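Local coordinates for AGR_C_1268p (Agrobacterium tumefaciens str. C58, PDB 2GHS), which is a regucalcin-like protein of the SMP-30/gluconolactonase family that probably binds a divalent metal cation and hydrolyses sugar lactones, at residues R202-P207 / A219-D224; A39-D44 / T309-I314. All coordinates share one frame; numbering follows the deposited sequence.

Contact 1. Residues R202-P207 / A219-D224; sequences RLMRVP and AEVFID
Over one face of the Arg205 guanidinium lies CG of Glu220, 3.5 Å above the plane and displaced toward the rim. The carboxylate beyond it, which pairs with Lys218, stays out of contact with the arginine, so the two side chains meet through methylene rather than charge. Arg205 starts from a chi1 of 65°, CG lying between the backbone N and the carbonyl carbon, and its CG packs against CB of Phe222. CD2 of Leu203 approaches the Phe222 ring in plane at its edge, 3.7 Å from Phe222 CD2, and the ring also meets that of Tyr194 of strand 192-197, which lies on the far side of 202-207. At the Arg202 guanidinium, the edge takes up OD2 of Asp224 and a water. The direct link, Arg202 NE to Asp224 OD2, 3.5 Å, is a weak hydrogen bond within a salt bridge, the two planes nearly perpendicular; the water, accepting from NH2 and donating to OD2, bridges the pair a second time. Asp224 OD1 bonds instead to Thr226.

The backbones form an edge pair of a beta-propeller sheet, 220-224 being the outermost strand, and a classic beta bulge interrupts it. Phe222 and Ile223 both face Leu203, whose O accepts two bonds, from Phe222 N at 2.8 Å in the carbonyl plane and from Ile223 N at 3.1 Å with a tilt of 17°. Past the bulge, Arg205 and Glu220 exchange a reciprocal pair of bonds, each 2.8 Å between N and O.

In Met204, present as selenomethionine, the bend at chi2 sets SE 3.9 Å from CG2 of Val221, and that at chi3 lays CE against the Glu220-Val221 peptide. CE also touches CB of Ala219, the same methyl that Val206 CG2 reaches from further along its strand.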
ATOM      1  N   ARG A 202      -9.064   1.215 -14.095  1.00 10.48           N
ATOM      2  CA  ARG A 202     -10.432   1.491 -13.690  1.00  8.51           C
ATOM      3  C   ARG A 202     -10.599   1.182 -12.225  1.00  9.72           C
ATOM      4  O   ARG A 202     -10.664   0.003 -11.816  1.00 11.22           O
ATOM      5  CB  ARG A 202     -11.451   0.716 -14.513  1.00 11.02           C
ATOM      6  CG  ARG A 202     -11.432   1.115 -15.946  1.00 18.12           C
ATOM      7  CD  ARG A 202     -12.661   0.637 -16.716  1.00 29.01           C
ATOM      8  NE  ARG A 202     -12.520   1.000 -18.140  1.00 40.33           N
ATOM      9  CZ  ARG A 202     -12.039   0.194 -19.090  1.00 44.44           C
ATOM     10  NH1 ARG A 202     -11.682  -1.053 -18.799  1.00 43.21           N
ATOM     11  NH2 ARG A 202     -11.936   0.628 -20.351  1.00 43.08           N
ATOM     12  N   LEU A 203     -10.639   2.224 -11.419  1.00  8.98           N
ATOM     13  CA  LEU A 203     -10.749   2.049  -9.967  0.65 10.12           C
ATOM     14  C   LEU A 203     -12.198   1.644  -9.658  1.00 12.98           C
ATOM     15  O   LEU A 203     -13.162   2.344 -10.038  1.00 11.12           O
ATOM     16  CB  LEU A 203     -10.339   3.328  -9.236  0.65 13.46           C
ATOM     17  CG  LEU A 203     -10.221   3.210  -7.708  0.65 15.29           C
ATOM     18  CD1 LEU A 203      -9.159   4.179  -7.170  0.65 18.06           C
ATOM     19  CD2 LEU A 203     -11.568   3.461  -7.068  0.65 18.97           C
HETATM   20  N   MSE A 204     -12.339   0.513  -9.000  1.00 11.89           N
HETATM   21  CA  MSE A 204     -13.628  -0.073  -8.696  1.00 10.12           C
HETATM   22  C   MSE A 204     -14.035   0.268  -7.269  1.00 10.75           C
HETATM   23  O   MSE A 204     -13.189   0.425  -6.404  1.00 12.32           O
HETATM   24  CB  MSE A 204     -13.508  -1.587  -8.794  1.00 11.14           C
HETATM   25  CG  MSE A 204     -12.844  -2.072 -10.062  1.00 10.40           C
HETATM   26 SE   MSE A 204     -13.753  -1.529 -11.694  1.00 15.93          SE
HETATM   27  CE  MSE A 204     -15.350  -2.624 -11.591  1.00 16.46           C
ATOM     28  N   ARG A 205     -15.342   0.350  -7.032  1.00  9.76           N
ATOM     29  CA  ARG A 205     -15.897   0.372  -5.693  1.00  9.75           C
ATOM     30  C   ARG A 205     -16.750  -0.862  -5.479  1.00 11.42           C
ATOM     31  O   ARG A 205     -17.400  -1.359  -6.422  1.00  9.75           O
ATOM     32  CB  ARG A 205     -16.705   1.660  -5.459  1.00 11.86           C
ATOM     33  CG  ARG A 205     -17.946   1.825  -6.286  1.00 11.21           C
ATOM     34  CD  ARG A 205     -18.892   3.019  -5.823  1.00 12.12           C
ATOM     35  NE  ARG A 205     -20.082   3.106  -6.672  1.00 13.46           N
ATOM     36  CZ  ARG A 205     -21.177   2.334  -6.588  1.00 16.99           C
ATOM     37  NH1 ARG A 205     -21.289   1.394  -5.647  1.00 19.04           N
ATOM     38  NH2 ARG A 205     -22.167   2.501  -7.462  1.00 15.43           N
ATOM     39  N   VAL A 206     -16.733  -1.356  -4.247  1.00 11.12           N
ATOM     40  CA  VAL A 206     -17.378  -2.600  -3.874  1.00 11.82           C
ATOM     41  C   VAL A 206     -18.198  -2.372  -2.571  1.00  9.42           C
ATOM     42  O   VAL A 206     -17.660  -1.988  -1.555  1.00 10.42           O
ATOM     43  CB  VAL A 206     -16.309  -3.714  -3.590  1.00 13.38           C
ATOM     44  CG1 VAL A 206     -16.991  -5.079  -3.379  1.00 14.81           C
ATOM     45  CG2 VAL A 206     -15.320  -3.803  -4.692  1.00 16.70           C
ATOM     46  N   PRO A 207     -19.522  -2.636  -2.589  1.00  8.83           N
ATOM     47  CA  PRO A 207     -20.269  -2.548  -1.350  1.00 10.06           C
ATOM     48  C   PRO A 207     -19.937  -3.708  -0.435  1.00 10.49           C
ATOM     49  O   PRO A 207     -19.786  -4.843  -0.916  1.00  8.24           O
ATOM     50  CB  PRO A 207     -21.734  -2.579  -1.836  1.00 10.52           C
ATOM     51  CG  PRO A 207     -21.714  -3.204  -3.106  1.00 16.33           C
ATOM     52  CD  PRO A 207     -20.371  -2.999  -3.720  1.00  8.62           C
ATOM     53  N   ALA A 219     -18.562  -5.462  -7.943  1.00 12.66           N
ATOM     54  CA  ALA A 219     -17.730  -4.262  -8.118  1.00 13.66           C
ATOM     55  C   ALA A 219     -18.334  -3.408  -9.210  1.00 13.05           C
ATOM     56  O   ALA A 219     -18.835  -3.943 -10.203  1.00 13.14           O
ATOM     57  CB  ALA A 219     -16.297  -4.638  -8.484  1.00 15.20           C
ATOM     58  N   GLU A 220     -18.282  -2.081  -8.999  1.00 11.96           N
ATOM     59  CA  GLU A 220     -18.762  -1.056  -9.931  1.00 13.91           C
ATOM     60  C   GLU A 220     -17.604  -0.141 -10.297  1.00 12.41           C
ATOM     61  O   GLU A 220     -16.762   0.157  -9.448  1.00 10.92           O
ATOM     62  CB  GLU A 220     -19.828  -0.190  -9.256  1.00 15.99           C
ATOM     63  CG  GLU A 220     -20.950  -0.985  -8.554  1.00 20.84           C
ATOM     64  CD  GLU A 220     -21.908  -1.667  -9.513  1.00 27.16           C
ATOM     65  OE1 GLU A 220     -22.065  -1.202 -10.674  1.00 27.81           O
ATOM     66  OE2 GLU A 220     -22.523  -2.677  -9.092  1.00 26.23           O
ATOM     67  N   VAL A 221     -17.554   0.340 -11.530  1.00 14.40           N
ATOM     68  CA  VAL A 221     -16.517   1.307 -11.921  1.00 14.28           C
ATOM     69  C   VAL A 221     -16.782   2.641 -11.247  1.00 15.98           C
ATOM     70  O   VAL A 221     -17.855   3.225 -11.407  1.00 16.49           O
ATOM     71  CB  VAL A 221     -16.445   1.524 -13.430  1.00 15.41           C
ATOM     72  CG1 VAL A 221     -15.399   2.585 -13.804  1.00 18.42           C
ATOM     73  CG2 VAL A 221     -16.127   0.243 -14.165  1.00 21.90           C
ATOM     74  N   PHE A 222     -15.823   3.114 -10.463  1.00 12.91           N
ATOM     75  CA  PHE A 222     -15.939   4.368  -9.748  1.00 12.50           C
ATOM     76  C   PHE A 222     -15.140   5.492 -10.434  1.00 11.71           C
ATOM     77  O   PHE A 222     -15.699   6.572 -10.698  1.00 16.40           O
ATOM     78  CB  PHE A 222     -15.503   4.150  -8.289  1.00 12.32           C
ATOM     79  CG  PHE A 222     -15.571   5.377  -7.407  1.00 12.40           C
ATOM     80  CD1 PHE A 222     -16.704   6.176  -7.350  1.00 15.09           C
ATOM     81  CD2 PHE A 222     -14.507   5.683  -6.576  1.00 16.27           C
ATOM     82  CE1 PHE A 222     -16.752   7.274  -6.497  1.00 14.94           C
ATOM     83  CE2 PHE A 222     -14.560   6.785  -5.708  1.00 16.72           C
ATOM     84  CZ  PHE A 222     -15.673   7.577  -5.678  1.00 19.68           C
ATOM     85  N   ILE A 223     -13.864   5.235 -10.736  1.00 14.30           N
ATOM     86  CA  ILE A 223     -13.001   6.204 -11.456  1.00 12.63           C
ATOM     87  C   ILE A 223     -12.336   5.539 -12.684  1.00 12.29           C
ATOM     88  O   ILE A 223     -11.515   4.624 -12.522  1.00 15.77           O
ATOM     89  CB  ILE A 223     -11.906   6.795 -10.508  1.00 13.21           C
ATOM     90  CG1 ILE A 223     -12.571   7.461  -9.281  1.00 18.35           C
ATOM     91  CG2 ILE A 223     -10.994   7.765 -11.297  1.00 18.28           C
ATOM     92  CD1 ILE A 223     -11.636   7.742  -8.097  1.00 17.12           C
ATOM     93  N   ASP A 224     -12.733   5.988 -13.889  1.00 15.00           N
ATOM     94  CA  ASP A 224     -12.161   5.482 -15.127  1.00 14.44           C
ATOM     95  C   ASP A 224     -11.002   6.419 -15.488  1.00 18.07           C
ATOM     96  O   ASP A 224     -11.210   7.580 -15.904  1.00 13.75           O
ATOM     97  CB  ASP A 224     -13.207   5.475 -16.249  1.00 18.71           C
ATOM     98  CG  ASP A 224     -12.717   4.764 -17.509  1.00 24.12           C
ATOM     99  OD1 ASP A 224     -11.496   4.651 -17.714  1.00 28.37           O
ATOM    100  OD2 ASP A 224     -13.572   4.335 -18.300  1.00 32.04           O
TER
HETATM  101  O   HOH W   1     -12.521   3.748 -20.721  1.00 45.07           O

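Contact 2. Residues A39-D44 / T309-I314; sequences AGRVLD and TFELGI
Arg41 and Glu311 are joined by backbone and side chain alike. Glu311 N gives a nearly straight bond to Arg41 O (2.8 Å), and Arg41 N returns one to Glu311 O (3.0 Å). Their side chains run side by side in the same direction, and in a salt bridge Arg41 NE reaches Glu311 OE2 at 3.3 Å from above the carboxylate plane, with guanidinium and carboxylate 82° apart; a weaker bond links NH2 to OE1. Thr309 O accepts from Leu43 N at 2.8 Å and weakly from Asp44 N, where the register shifts by one residue in a beta bulge. Waters bridge Ala39 N to Gly313 N and Asp44 OD2 to Thr309 OG1; Asp44 OD2 also pairs with Lys83.

Packing follows. Leu43 CD2 sits over the centre of the Arg41 guanidinium, 3.9 Å above it, while CG leans on CB of Glu311. Val42 CG2 meets Phe310 at CD1 and CE1. Gly40 CA makes a close CA-H...O contact, 3.1 Å from Glu311 O.

Strand 41-44, from near the N-terminus, thus completes the outer edge of a four-stranded antiparallel sheet otherwise built of strands 273-279, 285-290 and 309-311, the chain-closing arrangement characteristic of beta-propellers.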
ATOM      1  N   ALA A  39       6.579  20.522  -1.554  1.00 12.00           N
ATOM      2  CA  ALA A  39       7.122  21.414  -0.545  1.00 12.26           C
ATOM      3  C   ALA A  39       7.298  20.627   0.750  1.00 16.60           C
ATOM      4  O   ALA A  39       7.271  21.166   1.856  1.00 17.85           O
ATOM      5  CB  ALA A  39       6.197  22.591  -0.334  1.00 15.99           C
ATOM      6  N   GLY A  40       7.469  19.333   0.610  1.00 13.13           N
ATOM      7  CA  GLY A  40       7.653  18.483   1.781  1.00 13.46           C
ATOM      8  C   GLY A  40       9.112  18.179   2.063  1.00 14.42           C
ATOM      9  O   GLY A  40      10.023  18.979   1.810  1.00 12.66           O
ATOM     10  N   ARG A  41       9.339  17.007   2.620  1.00 11.73           N
ATOM     11  CA  ARG A  41      10.679  16.621   2.982  1.00 14.15           C
ATOM     12  C   ARG A  41      10.937  15.165   2.706  1.00 12.50           C
ATOM     13  O   ARG A  41       9.987  14.397   2.457  1.00 11.78           O
ATOM     14  CB  ARG A  41      10.895  16.908   4.444  1.00 17.01           C
ATOM     15  CG  ARG A  41      10.063  16.143   5.392  1.00 18.30           C
ATOM     16  CD  ARG A  41      10.381  16.685   6.791  1.00 32.86           C
ATOM     17  NE  ARG A  41       9.465  16.181   7.808  1.00 39.53           N
ATOM     18  CZ  ARG A  41       9.808  15.465   8.879  1.00 43.69           C
ATOM     19  NH1 ARG A  41      11.079  15.151   9.137  1.00 43.05           N
ATOM     20  NH2 ARG A  41       8.856  15.061   9.714  1.00 49.56           N
ATOM     21  N   VAL A  42      12.225  14.831   2.685  1.00  9.34           N
ATOM     22  CA  VAL A  42      12.701  13.453   2.575  1.00  8.23           C
ATOM     23  C   VAL A  42      12.739  12.844   3.953  1.00  8.85           C
ATOM     24  O   VAL A  42      13.447  13.315   4.808  1.00 11.15           O
ATOM     25  CB  VAL A  42      14.087  13.362   1.894  1.00  8.79           C
ATOM     26  CG1 VAL A  42      14.585  11.925   1.811  1.00  8.18           C
ATOM     27  CG2 VAL A  42      14.042  14.002   0.504  1.00 13.78           C
ATOM     28  N   LEU A  43      12.005  11.752   4.131  1.00  7.69           N
ATOM     29  CA  LEU A  43      11.998  11.000   5.390  1.00  9.94           C
ATOM     30  C   LEU A  43      13.133  10.003   5.478  1.00  9.88           C
ATOM     31  O   LEU A  43      13.632   9.742   6.588  1.00 10.03           O
ATOM     32  CB  LEU A  43      10.685  10.266   5.582  1.00 10.22           C
ATOM     33  CG  LEU A  43       9.456  11.119   5.839  1.00 12.29           C
ATOM     34  CD1 LEU A  43       8.226  10.251   5.963  1.00 13.78           C
ATOM     35  CD2 LEU A  43       9.660  11.967   7.066  1.00 17.57           C
ATOM     36  N   ASP A  44      13.512   9.431   4.352  1.00 10.22           N
ATOM     37  CA  ASP A  44      14.606   8.487   4.300  1.00 10.80           C
ATOM     38  C   ASP A  44      15.325   8.683   2.972  1.00 11.89           C
ATOM     39  O   ASP A  44      14.726   8.572   1.912  1.00  9.99           O
ATOM     40  CB  ASP A  44      14.072   7.042   4.466  1.00 10.36           C
ATOM     41  CG  ASP A  44      15.167   5.976   4.407  1.00 14.73           C
ATOM     42  OD1 ASP A  44      16.354   6.282   4.611  1.00 14.70           O
ATOM     43  OD2 ASP A  44      14.843   4.810   4.134  1.00 14.30           O
ATOM     44  N   THR A 309      11.781   8.012   0.119  1.00  6.35           N
ATOM     45  CA  THR A 309      10.524   8.033   0.852  1.00  5.55           C
ATOM     46  C   THR A 309      10.346   9.456   1.358  1.00  6.46           C
ATOM     47  O   THR A 309      11.259  10.039   1.988  1.00  7.06           O
ATOM     48  CB  THR A 309      10.579   7.004   2.002  1.00  8.59           C
ATOM     49  OG1 THR A 309      10.820   5.686   1.458  1.00 10.57           O
ATOM     50  CG2 THR A 309       9.335   6.979   2.817  1.00 11.26           C
ATOM     51  N   PHE A 310       9.196  10.028   1.043  1.00  7.67           N
ATOM     52  CA  PHE A 310       8.902  11.440   1.270  1.00  6.80           C
ATOM     53  C   PHE A 310       7.749  11.675   2.240  1.00  6.98           C
ATOM     54  O   PHE A 310       6.991  10.784   2.529  1.00  8.00           O
ATOM     55  CB  PHE A 310       8.520  12.105  -0.052  1.00  7.33           C
ATOM     56  CG  PHE A 310       9.484  11.841  -1.164  1.00  6.01           C
ATOM     57  CD1 PHE A 310      10.660  12.590  -1.300  1.00  6.90           C
ATOM     58  CD2 PHE A 310       9.236  10.825  -2.107  1.00 10.46           C
ATOM     59  CE1 PHE A 310      11.593  12.283  -2.323  1.00  6.80           C
ATOM     60  CE2 PHE A 310      10.156  10.553  -3.139  1.00  7.44           C
ATOM     61  CZ  PHE A 310      11.332  11.248  -3.227  1.00  9.13           C
ATOM     62  N   GLU A 311       7.637  12.891   2.722  1.00  7.68           N
ATOM     63  CA  GLU A 311       6.421  13.391   3.381  1.00  6.73           C
ATOM     64  C   GLU A 311       5.958  14.632   2.640  1.00  8.89           C
ATOM     65  O   GLU A 311       6.751  15.543   2.370  1.00  6.99           O
ATOM     66  CB  GLU A 311       6.745  13.741   4.830  1.00 10.09           C
ATOM     67  CG  GLU A 311       5.601  14.149   5.699  1.00 13.77           C
ATOM     68  CD  GLU A 311       6.123  14.629   7.037  1.00 20.41           C
ATOM     69  OE1 GLU A 311       6.440  13.810   7.896  1.00 26.47           O
ATOM     70  OE2 GLU A 311       6.278  15.850   7.239  1.00 38.74           O
ATOM     71  N   LEU A 312       4.665  14.738   2.360  1.00  8.79           N
ATOM     72  CA  LEU A 312       4.155  15.935   1.683  1.00  7.29           C
ATOM     73  C   LEU A 312       4.167  17.147   2.633  1.00  6.69           C
ATOM     74  O   LEU A 312       4.190  16.963   3.868  1.00  7.23           O
ATOM     75  CB  LEU A 312       2.720  15.691   1.208  1.00  8.42           C
ATOM     76  CG  LEU A 312       2.468  14.630   0.135  1.00  9.17           C
ATOM     77  CD1 LEU A 312       1.030  14.719  -0.368  1.00 12.53           C
ATOM     78  CD2 LEU A 312       3.417  14.818  -1.018  1.00 12.03           C
ATOM     79  N   GLY A 313       4.114  18.358   2.080  1.00  7.37           N
ATOM     80  CA  GLY A 313       4.081  19.559   2.892  1.00  7.83           C
ATOM     81  C   GLY A 313       2.717  19.921   3.441  1.00  8.45           C
ATOM     82  O   GLY A 313       2.589  20.810   4.275  1.00  8.06           O
ATOM     83  N   ILE A 314       1.690  19.224   2.964  1.00  9.24           N
ATOM     84  CA  ILE A 314       0.291  19.569   3.286  1.00  9.79           C
ATOM     85  C   ILE A 314      -0.287  18.686   4.368  1.00 11.72           C
ATOM     86  O   ILE A 314       0.133  17.558   4.623  1.00 13.92           O
ATOM     87  CB  ILE A 314      -0.624  19.510   2.030  1.00 14.77           C
ATOM     88  CG1 ILE A 314      -0.606  18.096   1.426  1.00 21.35           C
ATOM     89  CG2 ILE A 314      -0.213  20.576   1.006  1.00 14.69           C
ATOM     90  CD1 ILE A 314      -1.911  17.498   1.340  1.00 25.32           C
TER
HETATM   91  O   HOH W   2       4.074  19.051  -0.722  1.00 13.10           O
HETATM   92  O   HOH W   3      13.484   5.036   1.585  1.00 19.90           O

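Contacts 1 and 2 occupy separate sheets of the propeller, their centres 30 Å apart and their nearest atoms about 16 Å apart. Both are antiparallel edge pairs broken by a bulge, and both are partly buried, each with an arginine-carboxylate pair. They differ in how the chain makes them: 202-207 and 219-224 are separated by a short loop, whereas 39-44 and 309-314 come from near opposite ends of the chain and close it. Contact 1 buries more surface (650 against 470 Å²) and has more apolar side-chain contacts; contact 2 leans more on its side-chain salt bridge and bridging waters. Leu203 lies about 8 Å from Asn182 and Thr309 about 10 Å from Glu52, side chain to side chain, both predicted metal ligands.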